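Glycosyl hydrolase family 88 (Pedobacter heparinus, PDB 3WIW) hydrolyses unsaturated glucuronyl saccharides with specificity for heparin, through an alpha6/alpha6-barrel of glycosyl hydrolase family 88. Local coordinates at residues 244-249 / 374-379; 251-256 / 381-386; 290-295 / 362-367. All coordinates share one frame; numbering follows the deposited sequence.

Interactions 1 and 2 join the same two helices, 245-262 and 375-392, at successive levels, their centres about 10 Å apart, and both are buried. Each rests on one long polar side chain from either helix, but the chemistry differs: in interaction 1 the tyrosine hydroxyl sits over the face of an arginine near the predicted substrate site, whereas in interaction 2 a short hydrogen bond joins tyrosine to glutamate. Interaction 3, only partly buried, lies farther out, about 16 Å from the centre of the chain, and packs a tryptophan of one loop against two leucines of another. It meets interaction 1 where R246 NH2 donates to G362 O and A245 N to W292 O.

Interaction 1: residues 244-249 / 374-379; sequences WARGQA and LNYADY
The phenol oxygen of Y376 lies over the guanidinium of R246, 3.1 Å above its plane and close to its centre. The two side chains cross at roughly a right angle, and the planes of ring and guanidinium stand 55° apart, so this is not a parallel stack. Y376 OH comes within 3.2 Å of R246 NH2, yet from above the plane, where no N-H points, and the pair is not a hydrogen bond. Farther back, the aliphatic R246 CD approaches Y376 CE1 at 3.7 Å, meeting the ring obliquely. The arginine reaches this place with CG anti to the backbone N (chi1 -175°) and a bend at chi3. Its opposite face is met by the indole of W244, whose CZ2 sits 3.3 Å from the guanidinium plane, and NH2 in turn lies at the edge of that indole, in its plane. One face is thus capped by a phenol oxygen and the other meets the rim of an indole, while the N-H groups are used elsewhere: NH1 bonds to V361 O and S307 OG and makes a salt bridge with D305, and NH2 bonds to G362 O. Such a web fixes the rotation of the planar group and satisfies its buried charge.

Both segments start helices that belong to the alpha6/alpha6-barrel, with W244 and L374 as their N-caps. R246 is a predicted substrate-binding residue, its side chain about 4 Å from that of W250 and about 5 Å from that of D174, the predicted proton donor; a long, cationic side chain would suit an acidic sugar there. At the first turn W244 O accepts from both Q248 N and Q248 NE2, the side-chain bond measuring 3.1 Å. Helix 375-392 also packs on helix 306-322, where Y376 and A377 touch S307.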
loop_
_atom_site.group_PDB
_atom_site.type_symbol
_atom_site.label_atom_id
_atom_site.label_comp_id
_atom_site.label_asym_id
_atom_site.label_seq_id
_atom_site.Cartn_x
_atom_site.Cartn_y
_atom_site.Cartn_z
ATOM N N TRP A 244 -3.683 -13.850 -5.578
ATOM C CA TRP A 244 -3.161 -13.452 -4.275
ATOM C C TRP A 244 -3.878 -12.169 -3.850
ATOM O O TRP A 244 -3.898 -11.210 -4.624
ATOM C CB TRP A 244 -1.640 -13.267 -4.409
ATOM C CG TRP A 244 -0.973 -12.641 -3.224
ATOM C CD1 TRP A 244 -1.092 -13.000 -1.914
ATOM C CD2 TRP A 244 -0.062 -11.527 -3.263
ATOM N NE1 TRP A 244 -0.288 -12.183 -1.134
ATOM C CE2 TRP A 244 0.338 -11.264 -1.942
ATOM C CE3 TRP A 244 0.472 -10.738 -4.299
ATOM C CZ2 TRP A 244 1.238 -10.236 -1.618
ATOM C CZ3 TRP A 244 1.334 -9.699 -3.976
ATOM C CH2 TRP A 244 1.704 -9.456 -2.642
ATOM N N ALA A 245 -4.489 -12.126 -2.663
ATOM C CA ALA A 245 -5.436 -11.030 -2.382
ATOM C C ALA A 245 -4.759 -9.663 -2.311
ATOM O O ALA A 245 -5.266 -8.690 -2.903
ATOM C CB ALA A 245 -6.232 -11.297 -1.116
ATOM N N ARG A 246 -3.641 -9.552 -1.598
ATOM C CA ARG A 246 -2.973 -8.262 -1.516
ATOM C C ARG A 246 -2.486 -7.816 -2.904
ATOM O O ARG A 246 -2.531 -6.640 -3.228
ATOM C CB ARG A 246 -1.879 -8.238 -0.440
ATOM C CG ARG A 246 -1.266 -6.850 -0.283
ATOM C CD ARG A 246 -0.444 -6.722 0.992
ATOM N NE ARG A 246 0.730 -7.597 1.043
ATOM C CZ ARG A 246 0.806 -8.719 1.770
ATOM N NH1 ARG A 246 -0.239 -9.168 2.463
ATOM N NH2 ARG A 246 1.930 -9.430 1.770
ATOM N N GLY A 247 -2.079 -8.763 -3.735
ATOM C CA GLY A 247 -1.733 -8.436 -5.109
ATOM C C GLY A 247 -2.902 -7.877 -5.896
ATOM O O GLY A 247 -2.730 -6.923 -6.661
ATOM N N GLN A 248 -4.084 -8.469 -5.733
ATOM C CA GLN A 248 -5.256 -7.928 -6.421
ATOM C C GLN A 248 -5.496 -6.490 -5.949
ATOM O O GLN A 248 -5.816 -5.613 -6.773
ATOM C CB GLN A 248 -6.515 -8.765 -6.162
ATOM C CG GLN A 248 -6.377 -10.274 -6.403
ATOM C CD GLN A 248 -5.674 -10.608 -7.725
ATOM O OE1 GLN A 248 -6.202 -10.375 -8.821
ATOM N NE2 GLN A 248 -4.481 -11.181 -7.623
ATOM N N ALA A 249 -5.327 -6.261 -4.643
ATOM C CA ALA A 249 -5.493 -4.941 -4.040
ATOM C C ALA A 249 -4.468 -3.948 -4.604
ATOM O O ALA A 249 -4.840 -2.827 -4.963
ATOM C CB ALA A 249 -5.348 -5.019 -2.538
ATOM N N LEU A 374 0.399 -5.778 10.741
ATOM C CA LEU A 374 1.468 -5.365 9.849
ATOM C C LEU A 374 1.402 -3.868 9.685
ATOM O O LEU A 374 0.320 -3.280 9.546
ATOM C CB LEU A 374 1.339 -6.082 8.510
ATOM C CG LEU A 374 2.169 -7.393 8.426
ATOM C CD1 LEU A 374 1.656 -8.306 7.326
ATOM C CD2 LEU A 374 3.646 -6.989 8.174
ATOM N N ASN A 375 2.569 -3.230 9.696
ATOM C CA ASN A 375 2.615 -1.781 9.627
ATOM C C ASN A 375 1.903 -1.187 8.401
ATOM O O ASN A 375 1.221 -0.158 8.518
ATOM C CB ASN A 375 4.048 -1.268 9.794
ATOM C CG ASN A 375 5.047 -1.836 8.773
ATOM O OD1 ASN A 375 4.678 -2.441 7.746
ATOM N ND2 ASN A 375 6.337 -1.629 9.052
ATOM N N TYR A 376 1.951 -1.861 7.257
ATOM C CA TYR A 376 1.268 -1.315 6.086
ATOM C C TYR A 376 -0.242 -1.475 6.133
ATOM O O TYR A 376 -0.955 -0.668 5.535
ATOM C CB TYR A 376 1.830 -1.830 4.768
ATOM C CG TYR A 376 2.008 -3.336 4.653
ATOM C CD1 TYR A 376 0.973 -4.159 4.189
ATOM C CD2 TYR A 376 3.235 -3.932 4.961
ATOM C CE1 TYR A 376 1.150 -5.526 4.051
ATOM C CE2 TYR A 376 3.440 -5.311 4.816
ATOM C CZ TYR A 376 2.384 -6.098 4.356
ATOM O OH TYR A 376 2.540 -7.456 4.175
ATOM N N ALA A 377 -0.753 -2.478 6.855
ATOM C CA ALA A 377 -2.209 -2.541 7.066
ATOM C C ALA A 377 -2.660 -1.281 7.792
ATOM O O ALA A 377 -3.658 -0.658 7.418
ATOM C CB ALA A 377 -2.597 -3.760 7.842
ATOM N N ASP A 378 -1.902 -0.863 8.803
ATOM C CA ASP A 378 -2.278 0.326 9.561
ATOM C C ASP A 378 -2.204 1.589 8.689
ATOM O O ASP A 378 -3.093 2.455 8.788
ATOM C CB ASP A 378 -1.380 0.522 10.786
ATOM C CG ASP A 378 -1.533 -0.562 11.838
ATOM O OD1 ASP A 378 -2.409 -1.441 11.722
ATOM O OD2 ASP A 378 -0.789 -0.504 12.841
ATOM N N TYR A 379 -1.172 1.695 7.845
ATOM C CA TYR A 379 -0.984 2.848 7.000
ATOM C C TYR A 379 -2.169 3.006 6.054
ATOM O O TYR A 379 -2.794 4.084 5.990
ATOM C CB TYR A 379 0.310 2.648 6.228
ATOM C CG TYR A 379 0.578 3.735 5.220
ATOM C CD1 TYR A 379 1.227 4.934 5.582
ATOM C CD2 TYR A 379 0.204 3.574 3.869
ATOM C CE1 TYR A 379 1.499 5.920 4.632
ATOM C CE2 TYR A 379 0.468 4.566 2.916
ATOM C CZ TYR A 379 1.119 5.729 3.310
ATOM O OH TYR A 379 1.417 6.713 2.411
#

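Interaction 2: residues 251-256 / 381-386; sequences GLYGYT and YLEALK
A single hydrogen bond carries this contact: Y253 OH donates to E383 OE2 over 2.5 Å, a short distance for a phenol and a carboxylate. The two side chains approach from opposite directions, and each has its CG anti to the backbone N (chi1 -166° for Y253), with the glutamate extended beyond CG. Tyrosine and glutamate suit the place because both are long enough to span the gap between segments 251-256 and 381-386, whose nearest CA atoms, those of Y253 and A384, are 11.6 Å apart.

The meeting of the flat groups is edge-on for the ring, with E383 OE2 in its plane and 3.3 Å from Y253 CE2. The hydroxyl reaches OE2 on its syn side, 24° out of the carboxylate plane, and the two planes are turned 33° from each other. Further polar bonds hold the buried carboxylate: OE2 is also bonded to S314 OG, and OE1 to Y84 OH. Several hydroxyls around one carboxylate would be expected to favour its charged form.

Within helix 245-262, T256 OG1 bonds back to L252 O at 2.9 Å, a carbonyl that T256 N also uses.

Through S314 and Y84 the bond, which joins helices 245-262 and 375-392 of the alpha6/alpha6-barrel, is tied to helices 306-322 and 77-89, while L252 and T256 pack on helix 265-279 and L382 on helix 30-49.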
loop_
_atom_site.group_PDB
_atom_site.type_symbol
_atom_site.label_atom_id
_atom_site.label_comp_id
_atom_site.label_asym_id
_atom_site.label_seq_id
_atom_site.Cartn_x
_atom_site.Cartn_y
_atom_site.Cartn_z
ATOM N N GLY A 251 -3.101 -3.989 -7.483
ATOM C CA GLY A 251 -3.552 -3.694 -8.836
ATOM C C GLY A 251 -4.674 -2.670 -8.850
ATOM O O GLY A 251 -4.601 -1.675 -9.583
ATOM N N LEU A 252 -5.711 -2.908 -8.048
ATOM C CA LEU A 252 -6.826 -1.967 -7.974
ATOM C C LEU A 252 -6.324 -0.562 -7.610
ATOM O O LEU A 252 -6.662 0.437 -8.262
ATOM C CB LEU A 252 -7.839 -2.438 -6.934
ATOM C CG LEU A 252 -9.010 -1.487 -6.708
ATOM C CD1 LEU A 252 -9.845 -1.280 -7.983
ATOM C CD2 LEU A 252 -9.884 -1.990 -5.547
ATOM N N TYR A 253 -5.541 -0.494 -6.540
ATOM C CA TYR A 253 -5.018 0.775 -6.074
ATOM C C TYR A 253 -4.116 1.409 -7.144
ATOM O O TYR A 253 -4.205 2.611 -7.397
ATOM C CB TYR A 253 -4.256 0.537 -4.789
ATOM C CG TYR A 253 -3.905 1.750 -3.966
ATOM C CD1 TYR A 253 -2.978 2.693 -4.426
ATOM C CD2 TYR A 253 -4.459 1.938 -2.699
ATOM C CE1 TYR A 253 -2.596 3.776 -3.642
ATOM C CE2 TYR A 253 -4.095 3.024 -1.911
ATOM C CZ TYR A 253 -3.152 3.931 -2.385
ATOM O OH TYR A 253 -2.755 4.984 -1.593
ATOM N N GLY A 254 -3.235 0.600 -7.740
ATOM C CA GLY A 254 -2.271 1.073 -8.726
ATOM C C GLY A 254 -2.972 1.806 -9.868
ATOM O O GLY A 254 -2.477 2.849 -10.323
ATOM N N TYR A 255 -4.107 1.282 -10.339
ATOM C CA TYR A 255 -4.803 1.898 -11.485
ATOM C C TYR A 255 -5.679 3.066 -11.063
ATOM O O TYR A 255 -5.802 4.025 -11.819
ATOM C CB TYR A 255 -5.524 0.850 -12.376
ATOM C CG TYR A 255 -4.450 0.086 -13.093
ATOM C CD1 TYR A 255 -3.784 0.677 -14.163
ATOM C CD2 TYR A 255 -3.985 -1.139 -12.620
ATOM C CE1 TYR A 255 -2.732 0.048 -14.794
ATOM C CE2 TYR A 255 -2.923 -1.775 -13.235
ATOM C CZ TYR A 255 -2.290 -1.166 -14.313
ATOM O OH TYR A 255 -1.226 -1.804 -14.892
ATOM N N THR A 256 -6.245 3.006 -9.856
ATOM C CA THR A 256 -6.984 4.137 -9.311
ATOM C C THR A 256 -6.045 5.343 -9.151
ATOM O O THR A 256 -6.351 6.457 -9.598
ATOM C CB THR A 256 -7.650 3.738 -7.986
ATOM O OG1 THR A 256 -8.556 2.651 -8.234
ATOM C CG2 THR A 256 -8.397 4.913 -7.415
ATOM N N TYR A 381 -5.115 1.597 6.248
ATOM C CA TYR A 381 -6.333 1.792 7.009
ATOM C C TYR A 381 -6.538 3.254 7.396
ATOM O O TYR A 381 -7.614 3.815 7.175
ATOM C CB TYR A 381 -6.302 0.907 8.252
ATOM C CG TYR A 381 -7.432 1.126 9.225
ATOM C CD1 TYR A 381 -8.745 0.800 8.888
ATOM C CD2 TYR A 381 -7.182 1.628 10.489
ATOM C CE1 TYR A 381 -9.804 0.967 9.815
ATOM C CE2 TYR A 381 -8.210 1.799 11.420
ATOM C CZ TYR A 381 -9.515 1.470 11.072
ATOM O OH TYR A 381 -10.521 1.649 11.996
ATOM N N LEU A 382 -5.505 3.907 7.934
ATOM C CA LEU A 382 -5.676 5.324 8.254
ATOM C C LEU A 382 -5.855 6.159 6.984
ATOM O O LEU A 382 -6.617 7.141 6.989
ATOM C CB LEU A 382 -4.545 5.878 9.129
ATOM C CG LEU A 382 -4.453 5.279 10.535
ATOM C CD1 LEU A 382 -3.564 6.161 11.384
ATOM C CD2 LEU A 382 -5.829 5.123 11.195
ATOM N N GLU A 383 -5.198 5.786 5.888
ATOM C CA GLU A 383 -5.406 6.506 4.630
ATOM C C GLU A 383 -6.872 6.419 4.226
ATOM O O GLU A 383 -7.494 7.421 3.846
ATOM C CB GLU A 383 -4.528 5.916 3.550
ATOM C CG GLU A 383 -4.524 6.739 2.278
ATOM C CD GLU A 383 -3.652 6.081 1.257
ATOM O OE1 GLU A 383 -2.466 6.444 1.186
ATOM O OE2 GLU A 383 -4.124 5.163 0.545
ATOM N N ALA A 384 -7.451 5.222 4.366
ATOM C CA ALA A 384 -8.860 5.027 4.042
ATOM C C ALA A 384 -9.788 5.841 4.964
ATOM O O ALA A 384 -10.767 6.450 4.503
ATOM C CB ALA A 384 -9.207 3.531 4.083
ATOM N N LEU A 385 -9.478 5.873 6.260
ATOM C CA LEU A 385 -10.257 6.690 7.187
ATOM C C LEU A 385 -10.208 8.170 6.789
ATOM O O LEU A 385 -11.219 8.865 6.833
ATOM C CB LEU A 385 -9.766 6.555 8.626
ATOM C CG LEU A 385 -9.890 5.183 9.287
ATOM C CD1 LEU A 385 -9.669 5.288 10.780
ATOM C CD2 LEU A 385 -11.238 4.539 9.025
ATOM N N LYS A 386 -9.037 8.661 6.413
ATOM C CA LYS A 386 -8.909 10.049 5.993
ATOM C C LYS A 386 -9.731 10.303 4.714
ATOM O O LYS A 386 -10.442 11.303 4.624
ATOM C CB LYS A 386 -7.436 10.396 5.778
ATOM C CG LYS A 386 -7.185 11.871 5.584
ATOM C CD LYS A 386 -5.692 12.214 5.490
ATOM C CE LYS A 386 -5.041 11.543 4.289
ATOM N NZ LYS A 386 -3.886 12.355 3.780
#

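Interaction 3: residues 290-295 / 362-367; sequences PLWDFD and GALLYN
L364 lies across one face of the W292 indole, and this is the tightly packed part of the contact. Its CD1 stands 3.8 Å from the centroid of the five-membered ring and only 7° off the ring normal, a CH-pi contact made almost squarely over the face. The other branch, CD2, touches W292 CZ2 at 3.9 Å, while L364 CB lies toward the rim of the six-membered part, 4.0 Å from W292 CE3. CG anti to the backbone N (chi1 -169°) carries the branch out over the indole, where CD1 and CD2 both touch it. The broad indole offers a surface large enough for a whole branched side chain, and CB of D293 covers its opposite face.

The looser side belongs to L365, which is exposed and meets the ring only at CH2: its CD2 approaches W292 CH2 obliquely at 4.1 Å.

Away from the hydrophobic patch, the loop 290-295 is shaped by D293. Its OD1 accepts from D295 N at 2.9 Å, using the anti lone pair, while OD2 bonds to S242 OG and L238 N.

The contact joins the loop before helix 306-322 to the one before helix 375-392, beside an Asx turn formed by D293 and D295. It lies near the predicted substrate site: the side chain of L365 is about 6 Å from that of T234, a predicted substrate-binding residue.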
loop_
_atom_site.group_PDB
_atom_site.type_symbol
_atom_site.label_atom_id
_atom_site.label_comp_id
_atom_site.label_asym_id
_atom_site.label_seq_id
_atom_site.Cartn_x
_atom_site.Cartn_y
_atom_site.Cartn_z
ATOM N N PRO A 290 -10.829 -9.946 2.586
ATOM C CA PRO A 290 -10.518 -11.089 1.708
ATOM C C PRO A 290 -9.779 -12.241 2.377
ATOM O O PRO A 290 -9.022 -12.050 3.327
ATOM C CB PRO A 290 -9.604 -10.471 0.628
ATOM C CG PRO A 290 -9.992 -9.012 0.614
ATOM C CD PRO A 290 -10.280 -8.679 2.059
ATOM N N LEU A 291 -10.013 -13.452 1.875
ATOM C CA LEU A 291 -9.086 -14.553 2.133
ATOM C C LEU A 291 -7.699 -14.158 1.638
ATOM O O LEU A 291 -7.563 -13.351 0.727
ATOM C CB LEU A 291 -9.558 -15.774 1.368
ATOM C CG LEU A 291 -11.041 -16.137 1.530
ATOM C CD1 LEU A 291 -11.359 -17.391 0.680
ATOM C CD2 LEU A 291 -11.427 -16.290 3.006
ATOM N N TRP A 292 -6.651 -14.756 2.189
ATOM C CA TRP A 292 -5.319 -14.310 1.804
ATOM C C TRP A 292 -5.047 -14.538 0.305
ATOM O O TRP A 292 -4.268 -13.810 -0.318
ATOM C CB TRP A 292 -4.261 -14.990 2.683
ATOM C CG TRP A 292 -4.125 -16.442 2.375
ATOM C CD1 TRP A 292 -4.919 -17.466 2.850
ATOM C CD2 TRP A 292 -3.181 -17.048 1.494
ATOM N NE1 TRP A 292 -4.520 -18.668 2.281
ATOM C CE2 TRP A 292 -3.451 -18.432 1.449
ATOM C CE3 TRP A 292 -2.131 -16.542 0.715
ATOM C CZ2 TRP A 292 -2.677 -19.322 0.677
ATOM C CZ3 TRP A 292 -1.364 -17.426 -0.054
ATOM C CH2 TRP A 292 -1.654 -18.794 -0.071
ATOM N N ASP A 293 -5.699 -15.538 -0.282
ATOM C CA ASP A 293 -5.682 -15.773 -1.717
ATOM C C ASP A 293 -7.108 -16.158 -2.090
ATOM O O ASP A 293 -7.735 -17.002 -1.424
ATOM C CB ASP A 293 -4.677 -16.876 -2.087
ATOM C CG ASP A 293 -4.491 -17.039 -3.597
ATOM O OD1 ASP A 293 -5.465 -17.393 -4.309
ATOM O OD2 ASP A 293 -3.353 -16.831 -4.097
ATOM N N PHE A 294 -7.641 -15.542 -3.149
ATOM C CA PHE A 294 -9.037 -15.753 -3.520
ATOM C C PHE A 294 -9.332 -17.180 -3.988
ATOM O O PHE A 294 -10.498 -17.575 -4.037
ATOM C CB PHE A 294 -9.461 -14.794 -4.641
ATOM C CG PHE A 294 -9.743 -13.371 -4.178
ATOM C CD1 PHE A 294 -8.732 -12.442 -3.968
ATOM C CD2 PHE A 294 -11.053 -12.955 -3.988
ATOM C CE1 PHE A 294 -9.031 -11.140 -3.557
ATOM C CE2 PHE A 294 -11.354 -11.655 -3.574
ATOM C CZ PHE A 294 -10.334 -10.752 -3.354
ATOM N N ASP A 295 -8.291 -17.953 -4.322
ATOM C CA ASP A 295 -8.494 -19.257 -4.952
ATOM C C ASP A 295 -8.338 -20.454 -4.030
ATOM O O ASP A 295 -8.388 -21.598 -4.486
ATOM C CB ASP A 295 -7.642 -19.386 -6.212
ATOM C CG ASP A 295 -8.056 -18.384 -7.266
ATOM O OD1 ASP A 295 -9.246 -18.032 -7.340
ATOM O OD2 ASP A 295 -7.202 -17.900 -7.993
ATOM N N GLY A 362 1.412 -11.940 5.808
ATOM C CA GLY A 362 2.547 -11.523 4.998
ATOM C C GLY A 362 2.814 -12.470 3.835
ATOM O O GLY A 362 2.700 -12.090 2.667
ATOM N N ALA A 363 3.181 -13.717 4.137
ATOM C CA ALA A 363 3.520 -14.688 3.096
ATOM C C ALA A 363 3.231 -16.086 3.619
ATOM O O ALA A 363 4.100 -16.755 4.207
ATOM C CB ALA A 363 5.004 -14.525 2.636
ATOM N N LEU A 364 2.008 -16.560 3.386
ATOM C CA LEU A 364 1.539 -17.766 4.067
ATOM C C LEU A 364 2.353 -19.005 3.693
ATOM O O LEU A 364 2.689 -19.818 4.555
ATOM C CB LEU A 364 0.056 -17.987 3.785
ATOM C CG LEU A 364 -0.591 -19.055 4.654
ATOM C CD1 LEU A 364 -1.934 -18.530 5.153
ATOM C CD2 LEU A 364 -0.752 -20.319 3.872
ATOM N N LEU A 365 2.684 -19.149 2.411
ATOM C CA LEU A 365 3.400 -20.349 1.980
ATOM C C LEU A 365 4.848 -20.365 2.462
ATOM O O LEU A 365 5.534 -21.384 2.336
ATOM C CB LEU A 365 3.344 -20.534 0.462
ATOM C CG LEU A 365 1.963 -20.784 -0.146
ATOM C CD1 LEU A 365 2.080 -21.277 -1.595
ATOM C CD2 LEU A 365 1.105 -21.743 0.651
ATOM N N TYR A 366 5.318 -19.253 3.023
ATOM C CA TYR A 366 6.661 -19.149 3.597
ATOM C C TYR A 366 6.590 -19.257 5.121
ATOM O O TYR A 366 7.617 -19.109 5.802
ATOM C CB TYR A 366 7.333 -17.831 3.173
ATOM C CG TYR A 366 7.602 -17.738 1.680
ATOM C CD1 TYR A 366 6.574 -17.433 0.782
ATOM C CD2 TYR A 366 8.888 -17.938 1.165
ATOM C CE1 TYR A 366 6.800 -17.368 -0.577
ATOM C CE2 TYR A 366 9.125 -17.849 -0.206
ATOM C CZ TYR A 366 8.077 -17.554 -1.066
ATOM O OH TYR A 366 8.303 -17.473 -2.426
ATOM N N ASN A 367 5.394 -19.532 5.655
ATOM C CA ASN A 367 5.178 -19.518 7.101
ATOM C C ASN A 367 5.663 -18.203 7.710
ATOM O O ASN A 367 6.326 -18.179 8.758
ATOM C CB ASN A 367 5.871 -20.707 7.785
ATOM C CG ASN A 367 5.448 -20.866 9.226
ATOM O OD1 ASN A 367 4.339 -20.464 9.599
ATOM N ND2 ASN A 367 6.332 -21.429 10.058
#